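Long-range contacts in protein sifA (Salmonella typhimurium, PDB 3CXB), which is required for endosomal tubulation and formation of Salmonella-induced filaments in host cells, and binds host PLEKHM2: residues T61-F69 with R111-F119; I137-I148 with M286-Q297. All blocks are in the same frame, centred on the assembly; numbering follows the deposited sequence.

Overall arrangement
From the N terminus, the chain reaches helix 62-75, then runs through the first strands of a five-stranded antiparallel sheet. Contact 1 closes here, when the hairpin of strands 108-114 and 118-123 returns to the helix; 41 residues lie between its segments. Strand 126-132 completes that sheet, and residues 137-148 lead into strand 145-153 of a separate three-stranded sheet. Contact 2 closes across 137 intervening residues, when helix 283-303 packs on that segment. The two loops follow in series, neither enclosing nor crossing the other. Their centres are 19 Å apart, yet they touch where Thr-116 CG2 lies 3.3 Å from Met-147 CE, joining the hairpin turn to the second sheet.

Contact 1. Residues T61-F69 with R111-F119; sequences TRERLTEIF and RITQNTDTF
A helix laid on a beta hairpin forms this contact, Arg-62 in the first turn of helix 62-75 reaching over Phe-119 to the hairpin turn. The helix segment and strand 111-114 run at 143°, with a closest axial approach of 10.5 Å. CB of Arg-62 sits over one face of the Phe-119 ring, 3.7 Å from its centroid and 22° off the normal, which fits a CH-pi contact. With chi1 at 70°, CG of Arg-62 stands between the backbone N and the carbonyl carbon, and a bend at chi3 carries the guanidinium on to the turn. There NH1 donates to Asn-115 O at 3.1 Å, in the guanidinium plane and almost in line with the carbonyl; NH2 adds a weak bond to the same oxygen. The guanidinium plane is steeply inclined to the ring. A water weakly links Arg-62 NH1 to Gln-114 OE1. The side chains of Gln-114 and Thr-66 cross at about a right angle, Gln-114 NE2 lying 3.2 Å from the Thr-66 methyl CG2. Further along the helix, Leu-65 CD1 packs 3.7 Å from Phe-119 CD1 and equally close to Ile-112 CG2, while Phe-69 meets Ile-112 more loosely, CD1 to CD1 at 4.3 Å. Asp-133 forms a salt bridge with Arg-62 NE and so gives the guanidinium a second anchor; Thr-66 OG1 bonds to Tyr-158 OH. Strands 96-101 and 126-132 flank the hairpin in the five-stranded sheet, and Ile-68 turns to helix 42-54.

Contact 2. Residues I137-I148 with M286-Q297; sequences ILKSHPQMTAMI and MLAEIVEAISDQ
Helix 286-297 runs nearly parallel to strand 145-148, at 21° and with a closest axial approach of 10.2 Å, while residues 137-141, including a type I beta turn from Leu-138 to His-141, also pack on the helix. The apolar core centres on Ile-290, whose CD1 lies 3.4 Å from Leu-138 CD2 as the two side chains cross at a slant. Ile-137 lies across Ile-290 at about a right angle and rests its CB on the Ala-293 methyl, CB to CB at 3.8 Å. Leu-138 CD2 also reaches Met-286 CG. The Met-286 chain begins with CG anti to the backbone N (chi1 -167°) and stays extended to its sulfur, which brings SD alongside Met-144; the two side chains cross nearly perpendicularly, with their CE methyls 3.5 Å apart, although Met-144 is poorly ordered. Met-286 SD also stands above the His-141 ring face, 5.1 Å from its centroid, a distant sulfur-aromatic contact. On the polar flank, Ser-140 OG faces both carboxylate oxygens of Glu-289, OE1 at 3.0 Å and OE2 at 2.9 Å; the single hydroxyl proton can make only a weak bond to this carboxylate. At the far end, Ile-148 CD1 comes within 3.3 Å of Gln-297 NE2, and the same methyl also touches Ile-294 CG1. Gln-297 OE1 accepts from Arg-150 NH2, which ties the amide to the same strand beyond the segment. Leu-166 of strand 158-167 joins this core by touching Ala-146 and Ile-290. Together these contacts make an alpha/beta layer packing, one helix against an edge strand of the three-stranded antiparallel sheet and the turn that precedes it.

Contact 1. Residues T61-F69 with R111-F119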
loop_
_atom_site.group_PDB
_atom_site.type_symbol
_atom_site.label_atom_id
_atom_site.label_comp_id
_atom_site.label_asym_id
_atom_site.label_seq_id
_atom_site.Cartn_x
_atom_site.Cartn_y
_atom_site.Cartn_z
ATOM N N THR A 61 -0.610 -10.151 6.502
ATOM C CA THR A 61 -0.453 -8.833 7.081
ATOM C C THR A 61 -1.736 -8.112 6.729
ATOM O O THR A 61 -2.461 -8.555 5.831
ATOM C CB THR A 61 0.719 -8.116 6.419
ATOM O OG1 THR A 61 1.909 -8.878 6.661
ATOM C CG2 THR A 61 0.896 -6.700 6.992
ATOM N N ARG A 62 -2.062 -7.024 7.410
ATOM C CA ARG A 62 -3.290 -6.355 7.013
ATOM C C ARG A 62 -3.121 -5.812 5.588
ATOM O O ARG A 62 -4.027 -5.931 4.755
ATOM C CB ARG A 62 -3.671 -5.226 7.980
ATOM C CG ARG A 62 -2.796 -4.003 7.963
ATOM C CD ARG A 62 -3.536 -2.835 8.609
ATOM N NE ARG A 62 -3.671 -2.981 10.056
ATOM C CZ ARG A 62 -4.609 -2.388 10.791
ATOM N NH1 ARG A 62 -5.519 -1.607 10.219
ATOM N NH2 ARG A 62 -4.627 -2.571 12.108
ATOM N N GLU A 63 -1.958 -5.244 5.284
ATOM C CA GLU A 63 -1.776 -4.714 3.951
ATOM C C GLU A 63 -1.989 -5.831 2.944
ATOM O O GLU A 63 -2.758 -5.676 1.996
ATOM C CB GLU A 63 -0.393 -4.098 3.801
ATOM C CG GLU A 63 -0.096 -3.483 2.428
ATOM C CD GLU A 63 -0.959 -2.259 2.075
ATOM O OE1 GLU A 63 -0.418 -1.307 1.461
ATOM O OE2 GLU A 63 -2.177 -2.251 2.387
ATOM N N ARG A 64 -1.348 -6.975 3.165
ATOM C CA ARG A 64 -1.492 -8.109 2.244
ATOM C C ARG A 64 -2.950 -8.593 2.234
ATOM O O ARG A 64 -3.445 -9.129 1.231
ATOM C CB ARG A 64 -0.542 -9.231 2.655
ATOM C CG ARG A 64 -0.616 -10.488 1.805
ATOM C CD ARG A 64 -0.342 -10.190 0.348
ATOM N NE ARG A 64 -0.522 -11.375 -0.491
ATOM C CZ ARG A 64 -0.840 -11.325 -1.781
ATOM N NH1 ARG A 64 -0.984 -12.446 -2.478
ATOM N NH2 ARG A 64 -1.023 -10.146 -2.368
ATOM N N LEU A 65 -3.631 -8.405 3.364
ATOM C CA LEU A 65 -5.039 -8.771 3.469
ATOM C C LEU A 65 -5.827 -7.968 2.444
ATOM O O LEU A 65 -6.553 -8.542 1.637
ATOM C CB LEU A 65 -5.608 -8.430 4.847
ATOM C CG LEU A 65 -6.652 -9.398 5.418
ATOM C CD1 LEU A 65 -7.260 -8.795 6.639
ATOM C CD2 LEU A 65 -7.708 -9.726 4.427
ATOM N N THR A 66 -5.697 -6.643 2.475
ATOM C CA THR A 66 -6.444 -5.818 1.526
ATOM C C THR A 66 -6.107 -6.137 0.077
ATOM O O THR A 66 -7.013 -6.162 -0.771
ATOM C CB THR A 66 -6.224 -4.313 1.747
ATOM O OG1 THR A 66 -4.897 -3.964 1.331
ATOM C CG2 THR A 66 -6.394 -3.955 3.226
ATOM N N GLU A 67 -4.832 -6.405 -0.218
ATOM C CA GLU A 67 -4.479 -6.705 -1.601
ATOM C C GLU A 67 -5.246 -7.904 -2.102
ATOM O O GLU A 67 -5.880 -7.862 -3.163
ATOM C CB GLU A 67 -2.986 -7.020 -1.765
ATOM C CG GLU A 67 -2.018 -5.873 -1.586
ATOM C CD GLU A 67 -0.582 -6.338 -1.652
ATOM O OE1 GLU A 67 0.326 -5.475 -1.585
ATOM O OE2 GLU A 67 -0.363 -7.570 -1.764
ATOM N N ILE A 68 -5.180 -8.981 -1.331
ATOM C CA ILE A 68 -5.805 -10.228 -1.732
ATOM C C ILE A 68 -7.257 -10.041 -2.035
ATOM O O ILE A 68 -7.819 -10.688 -2.934
ATOM C CB ILE A 68 -5.644 -11.310 -0.660
ATOM C CG1 ILE A 68 -4.149 -11.529 -0.376
ATOM C CG2 ILE A 68 -6.253 -12.611 -1.155
ATOM C CD1 ILE A 68 -3.857 -12.452 0.823
ATOM N N PHE A 69 -7.867 -9.137 -1.283
ATOM C CA PHE A 69 -9.271 -8.852 -1.471
ATOM C C PHE A 69 -9.488 -8.387 -2.919
ATOM O O PHE A 69 -10.323 -8.934 -3.639
ATOM C CB PHE A 69 -9.715 -7.764 -0.497
ATOM C CG PHE A 69 -11.160 -7.414 -0.618
ATOM C CD1 PHE A 69 -12.138 -8.263 -0.104
ATOM C CD2 PHE A 69 -11.548 -6.234 -1.252
ATOM C CE1 PHE A 69 -13.484 -7.950 -0.206
ATOM C CE2 PHE A 69 -12.895 -5.911 -1.361
ATOM C CZ PHE A 69 -13.871 -6.780 -0.831
ATOM N N ARG A 111 -16.099 -11.479 5.500
ATOM C CA ARG A 111 -16.076 -10.164 6.115
ATOM C C ARG A 111 -14.683 -9.852 6.641
ATOM O O ARG A 111 -14.092 -10.656 7.347
ATOM C CB ARG A 111 -17.074 -10.148 7.270
ATOM C CG ARG A 111 -17.221 -8.817 7.984
ATOM C CD ARG A 111 -18.128 -8.969 9.207
ATOM N NE ARG A 111 -18.156 -7.748 10.008
ATOM C CZ ARG A 111 -18.712 -6.610 9.607
ATOM N NH1 ARG A 111 -18.684 -5.538 10.392
ATOM N NH2 ARG A 111 -19.317 -6.554 8.429
ATOM N N ILE A 112 -14.158 -8.684 6.302
ATOM C CA ILE A 112 -12.839 -8.272 6.768
ATOM C C ILE A 112 -12.997 -6.916 7.411
ATOM O O ILE A 112 -13.445 -5.967 6.759
ATOM C CB ILE A 112 -11.836 -8.100 5.612
ATOM C CG1 ILE A 112 -11.450 -9.460 5.019
ATOM C CG2 ILE A 112 -10.600 -7.386 6.112
ATOM C CD1 ILE A 112 -10.624 -9.350 3.719
ATOM N N THR A 113 -12.647 -6.799 8.686
ATOM C CA THR A 113 -12.766 -5.494 9.321
ATOM C C THR A 113 -11.372 -5.078 9.733
ATOM O O THR A 113 -10.539 -5.922 10.060
ATOM C CB THR A 113 -13.687 -5.552 10.543
ATOM O OG1 THR A 113 -13.044 -6.306 11.574
ATOM C CG2 THR A 113 -15.020 -6.242 10.178
ATOM N N GLN A 114 -11.104 -3.783 9.666
ATOM C CA GLN A 114 -9.796 -3.282 10.043
ATOM C C GLN A 114 -9.987 -2.050 10.899
ATOM O O GLN A 114 -10.488 -1.019 10.451
ATOM C CB GLN A 114 -8.943 -2.948 8.807
ATOM C CG GLN A 114 -9.007 -3.987 7.688
ATOM C CD GLN A 114 -7.878 -3.846 6.673
ATOM O OE1 GLN A 114 -7.317 -2.755 6.462
ATOM N NE2 GLN A 114 -7.549 -4.948 6.027
ATOM N N ASN A 115 -9.594 -2.182 12.152
ATOM C CA ASN A 115 -9.698 -1.110 13.114
ATOM C C ASN A 115 -8.333 -0.461 13.218
ATOM O O ASN A 115 -7.469 -0.692 12.381
ATOM C CB ASN A 115 -10.134 -1.689 14.458
ATOM C CG ASN A 115 -11.421 -2.474 14.352
ATOM O OD1 ASN A 115 -12.470 -1.921 14.046
ATOM N ND2 ASN A 115 -11.345 -3.773 14.586
ATOM N N THR A 116 -8.144 0.336 14.257
ATOM C CA THR A 116 -6.888 1.043 14.480
ATOM C C THR A 116 -5.687 0.194 14.872
ATOM O O THR A 116 -4.556 0.523 14.528
ATOM C CB THR A 116 -7.067 2.101 15.566
ATOM O OG1 THR A 116 -7.660 1.490 16.725
ATOM C CG2 THR A 116 -7.970 3.225 15.069
ATOM N N ASP A 117 -5.932 -0.892 15.595
ATOM C CA ASP A 117 -4.846 -1.749 16.056
ATOM C C ASP A 117 -4.943 -3.215 15.681
ATOM O O ASP A 117 -3.979 -3.957 15.831
ATOM C CB ASP A 117 -4.743 -1.657 17.570
ATOM C CG ASP A 117 -3.419 -1.136 18.015
ATOM O OD1 ASP A 117 -3.271 -0.877 19.228
ATOM O OD2 ASP A 117 -2.530 -0.991 17.141
ATOM N N THR A 118 -6.104 -3.632 15.199
ATOM C CA THR A 118 -6.305 -5.025 14.840
ATOM C C THR A 118 -7.097 -5.130 13.558
ATOM O O THR A 118 -7.555 -4.139 13.013
ATOM C CB THR A 118 -7.106 -5.743 15.915
ATOM O OG1 THR A 118 -8.492 -5.390 15.785
ATOM C CG2 THR A 118 -6.611 -5.327 17.296
ATOM N N PHE A 119 -7.242 -6.349 13.075
ATOM C CA PHE A 119 -8.028 -6.596 11.892
ATOM C C PHE A 119 -8.480 -8.041 11.982
ATOM O O PHE A 119 -7.744 -8.899 12.486
ATOM C CB PHE A 119 -7.199 -6.331 10.643
ATOM C CG PHE A 119 -5.899 -7.056 10.602
ATOM C CD1 PHE A 119 -5.819 -8.329 10.055
ATOM C CD2 PHE A 119 -4.736 -6.439 11.039
ATOM C CE1 PHE A 119 -4.585 -8.994 9.926
ATOM C CE2 PHE A 119 -3.503 -7.092 10.918
ATOM C CZ PHE A 119 -3.436 -8.385 10.352
HETATM O O HOH W 1 -6.655 -0.072 8.271
#

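Contact 2. Residues I137-I148 with M286-Q297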
loop_
_atom_site.group_PDB
_atom_site.type_symbol
_atom_site.label_atom_id
_atom_site.label_comp_id
_atom_site.label_asym_id
_atom_site.label_seq_id
_atom_site.Cartn_x
_atom_site.Cartn_y
_atom_site.Cartn_z
ATOM N N ILE A 137 3.382 4.837 11.877
ATOM C CA ILE A 137 4.252 5.237 10.795
ATOM C C ILE A 137 5.485 5.973 11.287
ATOM O O ILE A 137 6.410 6.216 10.519
ATOM C CB ILE A 137 3.479 6.101 9.771
ATOM C CG1 ILE A 137 3.150 7.471 10.374
ATOM C CG2 ILE A 137 2.195 5.367 9.348
ATOM C CD1 ILE A 137 2.549 8.444 9.367
ATOM N N LEU A 138 5.499 6.305 12.575
ATOM C CA LEU A 138 6.621 7.021 13.191
ATOM C C LEU A 138 7.316 6.064 14.125
ATOM O O LEU A 138 7.445 6.318 15.329
ATOM C CB LEU A 138 6.110 8.220 13.986
ATOM C CG LEU A 138 5.329 9.264 13.188
ATOM C CD1 LEU A 138 4.705 10.224 14.166
ATOM C CD2 LEU A 138 6.240 10.001 12.213
ATOM N N LYS A 139 7.751 4.948 13.554
ATOM C CA LYS A 139 8.415 3.909 14.316
ATOM C C LYS A 139 9.725 4.392 14.930
ATOM O O LYS A 139 10.013 4.105 16.085
ATOM C CB LYS A 139 8.658 2.697 13.416
ATOM C CG LYS A 139 8.238 1.370 14.043
ATOM C CD LYS A 139 6.747 1.305 14.284
ATOM C CE LYS A 139 6.393 0.030 15.007
ATOM N NZ LYS A 139 4.938 -0.101 15.261
ATOM N N SER A 140 10.504 5.142 14.158
ATOM C CA SER A 140 11.779 5.662 14.629
ATOM C C SER A 140 11.635 6.729 15.712
ATOM O O SER A 140 12.629 7.281 16.177
ATOM C CB SER A 140 12.574 6.231 13.456
ATOM O OG SER A 140 11.832 7.223 12.770
ATOM N N HIS A 141 10.402 7.032 16.102
ATOM C CA HIS A 141 10.163 8.021 17.143
ATOM C C HIS A 141 9.391 7.369 18.272
ATOM O O HIS A 141 8.219 7.025 18.126
ATOM C CB HIS A 141 9.381 9.208 16.593
ATOM C CG HIS A 141 10.109 9.953 15.521
ATOM N ND1 HIS A 141 11.347 10.523 15.722
ATOM C CD2 HIS A 141 9.782 10.210 14.231
ATOM C CE1 HIS A 141 11.752 11.098 14.603
ATOM N NE2 HIS A 141 10.820 10.922 13.683
ATOM N N PRO A 142 10.056 7.186 19.421
ATOM C CA PRO A 142 9.512 6.575 20.635
ATOM C C PRO A 142 8.363 7.348 21.274
ATOM O O PRO A 142 7.267 6.816 21.439
ATOM C CB PRO A 142 10.731 6.497 21.547
ATOM C CG PRO A 142 11.513 7.715 21.150
ATOM C CD PRO A 142 11.443 7.632 19.643
ATOM N N GLN A 143 8.616 8.600 21.635
ATOM C CA GLN A 143 7.598 9.425 22.269
ATOM C C GLN A 143 6.621 10.024 21.272
ATOM O O GLN A 143 6.175 11.158 21.438
ATOM C CB GLN A 143 8.260 10.544 23.074
ATOM C CG GLN A 143 8.739 10.124 24.456
ATOM C CD GLN A 143 7.831 10.632 25.564
ATOM O OE1 GLN A 143 6.621 10.405 25.546
ATOM N NE2 GLN A 143 8.415 11.323 26.538
ATOM N N MET A 144 6.282 9.262 20.240
ATOM C CA MET A 144 5.354 9.760 19.236
ATOM C C MET A 144 4.683 8.638 18.457
ATOM O O MET A 144 5.345 7.705 18.002
ATOM C CB MET A 144 6.089 10.687 18.266
ATOM C CG MET A 144 5.198 11.309 17.214
ATOM S SD MET A 144 3.942 12.375 17.939
ATOM C CE MET A 144 4.726 13.995 17.765
ATOM N N THR A 145 3.365 8.731 18.314
ATOM C CA THR A 145 2.609 7.732 17.571
ATOM C C THR A 145 1.851 8.436 16.467
ATOM O O THR A 145 1.460 9.595 16.617
ATOM C CB THR A 145 1.592 6.999 18.452
ATOM O OG1 THR A 145 2.263 6.420 19.570
ATOM C CG2 THR A 145 0.909 5.891 17.669
ATOM N N ALA A 146 1.640 7.731 15.362
ATOM C CA ALA A 146 0.927 8.291 14.224
ATOM C C ALA A 146 0.418 7.168 13.342
ATOM O O ALA A 146 1.187 6.314 12.914
ATOM C CB ALA A 146 1.852 9.185 13.427
ATOM N N MET A 147 -0.880 7.169 13.068
ATOM C CA MET A 147 -1.458 6.137 12.220
ATOM C C MET A 147 -2.114 6.802 11.024
ATOM O O MET A 147 -2.195 8.027 10.944
ATOM C CB MET A 147 -2.515 5.343 12.977
ATOM C CG MET A 147 -3.725 6.184 13.293
ATOM S SD MET A 147 -5.234 5.238 13.438
ATOM C CE MET A 147 -5.366 5.186 15.286
ATOM N N ILE A 148 -2.597 5.984 10.102
ATOM C CA ILE A 148 -3.246 6.489 8.912
ATOM C C ILE A 148 -4.532 5.737 8.703
ATOM O O ILE A 148 -4.508 4.529 8.477
ATOM C CB ILE A 148 -2.388 6.280 7.645
ATOM C CG1 ILE A 148 -1.085 7.061 7.740
ATOM C CG2 ILE A 148 -3.149 6.749 6.415
ATOM C CD1 ILE A 148 -0.189 6.841 6.537
ATOM N N MET A 286 10.763 14.230 11.309
ATOM C CA MET A 286 9.433 13.687 11.524
ATOM C C MET A 286 8.478 14.022 10.379
ATOM O O MET A 286 7.702 13.171 9.945
ATOM C CB MET A 286 8.867 14.208 12.842
ATOM C CG MET A 286 7.628 13.474 13.310
ATOM S SD MET A 286 7.018 14.047 14.905
ATOM C CE MET A 286 5.425 14.708 14.436
ATOM N N LEU A 287 8.531 15.260 9.896
ATOM C CA LEU A 287 7.673 15.690 8.794
ATOM C C LEU A 287 8.074 14.998 7.493
ATOM O O LEU A 287 7.238 14.764 6.620
ATOM C CB LEU A 287 7.751 17.213 8.634
ATOM C CG LEU A 287 7.336 17.928 7.337
ATOM C CD1 LEU A 287 8.424 17.749 6.292
ATOM C CD2 LEU A 287 5.992 17.417 6.837
ATOM N N ALA A 288 9.356 14.678 7.363
ATOM C CA ALA A 288 9.849 14.005 6.167
ATOM C C ALA A 288 9.450 12.531 6.199
ATOM O O ALA A 288 9.284 11.887 5.161
ATOM C CB ALA A 288 11.357 14.136 6.085
ATOM N N GLU A 289 9.294 11.999 7.402
ATOM C CA GLU A 289 8.911 10.612 7.553
ATOM C C GLU A 289 7.420 10.482 7.282
ATOM O O GLU A 289 7.003 9.636 6.492
ATOM C CB GLU A 289 9.260 10.133 8.955
ATOM C CG GLU A 289 8.978 8.667 9.188
ATOM C CD GLU A 289 10.008 8.013 10.095
ATOM O OE1 GLU A 289 9.758 6.882 10.568
ATOM O OE2 GLU A 289 11.072 8.628 10.324
ATOM N N ILE A 290 6.624 11.332 7.929
ATOM C CA ILE A 290 5.173 11.328 7.739
ATOM C C ILE A 290 4.905 11.289 6.241
ATOM O O ILE A 290 4.247 10.382 5.723
ATOM C CB ILE A 290 4.514 12.629 8.260
ATOM C CG1 ILE A 290 4.856 12.861 9.734
ATOM C CG2 ILE A 290 3.008 12.572 8.015
ATOM C CD1 ILE A 290 4.028 12.051 10.725
ATOM N N VAL A 291 5.437 12.297 5.555
ATOM C CA VAL A 291 5.262 12.433 4.121
ATOM C C VAL A 291 5.561 11.138 3.393
ATOM O O VAL A 291 4.725 10.642 2.632
ATOM C CB VAL A 291 6.169 13.538 3.530
ATOM C CG1 VAL A 291 5.975 13.612 2.016
ATOM C CG2 VAL A 291 5.841 14.872 4.159
ATOM N N GLU A 292 6.749 10.591 3.631
ATOM C CA GLU A 292 7.158 9.364 2.969
ATOM C C GLU A 292 6.222 8.182 3.231
ATOM O O GLU A 292 5.984 7.353 2.332
ATOM C CB GLU A 292 8.586 8.993 3.365
ATOM C CG GLU A 292 9.108 7.776 2.620
ATOM C CD GLU A 292 10.522 7.387 3.019
ATOM O OE1 GLU A 292 11.395 8.287 3.049
ATOM O OE2 GLU A 292 10.762 6.185 3.290
ATOM N N ALA A 293 5.683 8.095 4.444
ATOM C CA ALA A 293 4.776 7.001 4.766
ATOM C C ALA A 293 3.488 7.144 3.974
ATOM O O ALA A 293 3.030 6.182 3.357
ATOM C CB ALA A 293 4.473 6.978 6.242
ATOM N N ILE A 294 2.902 8.340 3.978
ATOM C CA ILE A 294 1.655 8.573 3.242
ATOM C C ILE A 294 1.839 8.407 1.726
ATOM O O ILE A 294 1.014 7.793 1.031
ATOM C CB ILE A 294 1.083 9.984 3.519
ATOM C CG1 ILE A 294 0.967 10.211 5.032
ATOM C CG2 ILE A 294 -0.301 10.112 2.876
ATOM C CD1 ILE A 294 0.573 11.636 5.422
ATOM N N SER A 295 2.934 8.946 1.214
ATOM C CA SER A 295 3.192 8.836 -0.201
ATOM C C SER A 295 3.294 7.370 -0.591
ATOM O O SER A 295 2.589 6.929 -1.494
ATOM C CB SER A 295 4.464 9.598 -0.563
ATOM O OG SER A 295 4.299 10.984 -0.292
ATOM N N ASP A 296 4.149 6.611 0.088
ATOM C CA ASP A 296 4.293 5.188 -0.217
ATOM C C ASP A 296 2.933 4.506 -0.346
ATOM O O ASP A 296 2.640 3.854 -1.355
ATOM C CB ASP A 296 5.102 4.473 0.879
ATOM C CG ASP A 296 6.611 4.611 0.691
ATOM O OD1 ASP A 296 7.385 3.972 1.438
ATOM O OD2 ASP A 296 7.027 5.365 -0.208
ATOM N N GLN A 297 2.100 4.662 0.673
ATOM C CA GLN A 297 0.784 4.036 0.662
ATOM C C GLN A 297 -0.113 4.539 -0.468
ATOM O O GLN A 297 -0.850 3.759 -1.087
ATOM C CB GLN A 297 0.103 4.239 2.015
ATOM C CG GLN A 297 0.685 3.390 3.143
ATOM C CD GLN A 297 0.054 3.683 4.507
ATOM O OE1 GLN A 297 -1.170 3.659 4.665
ATOM N NE2 GLN A 297 0.895 3.950 5.498
#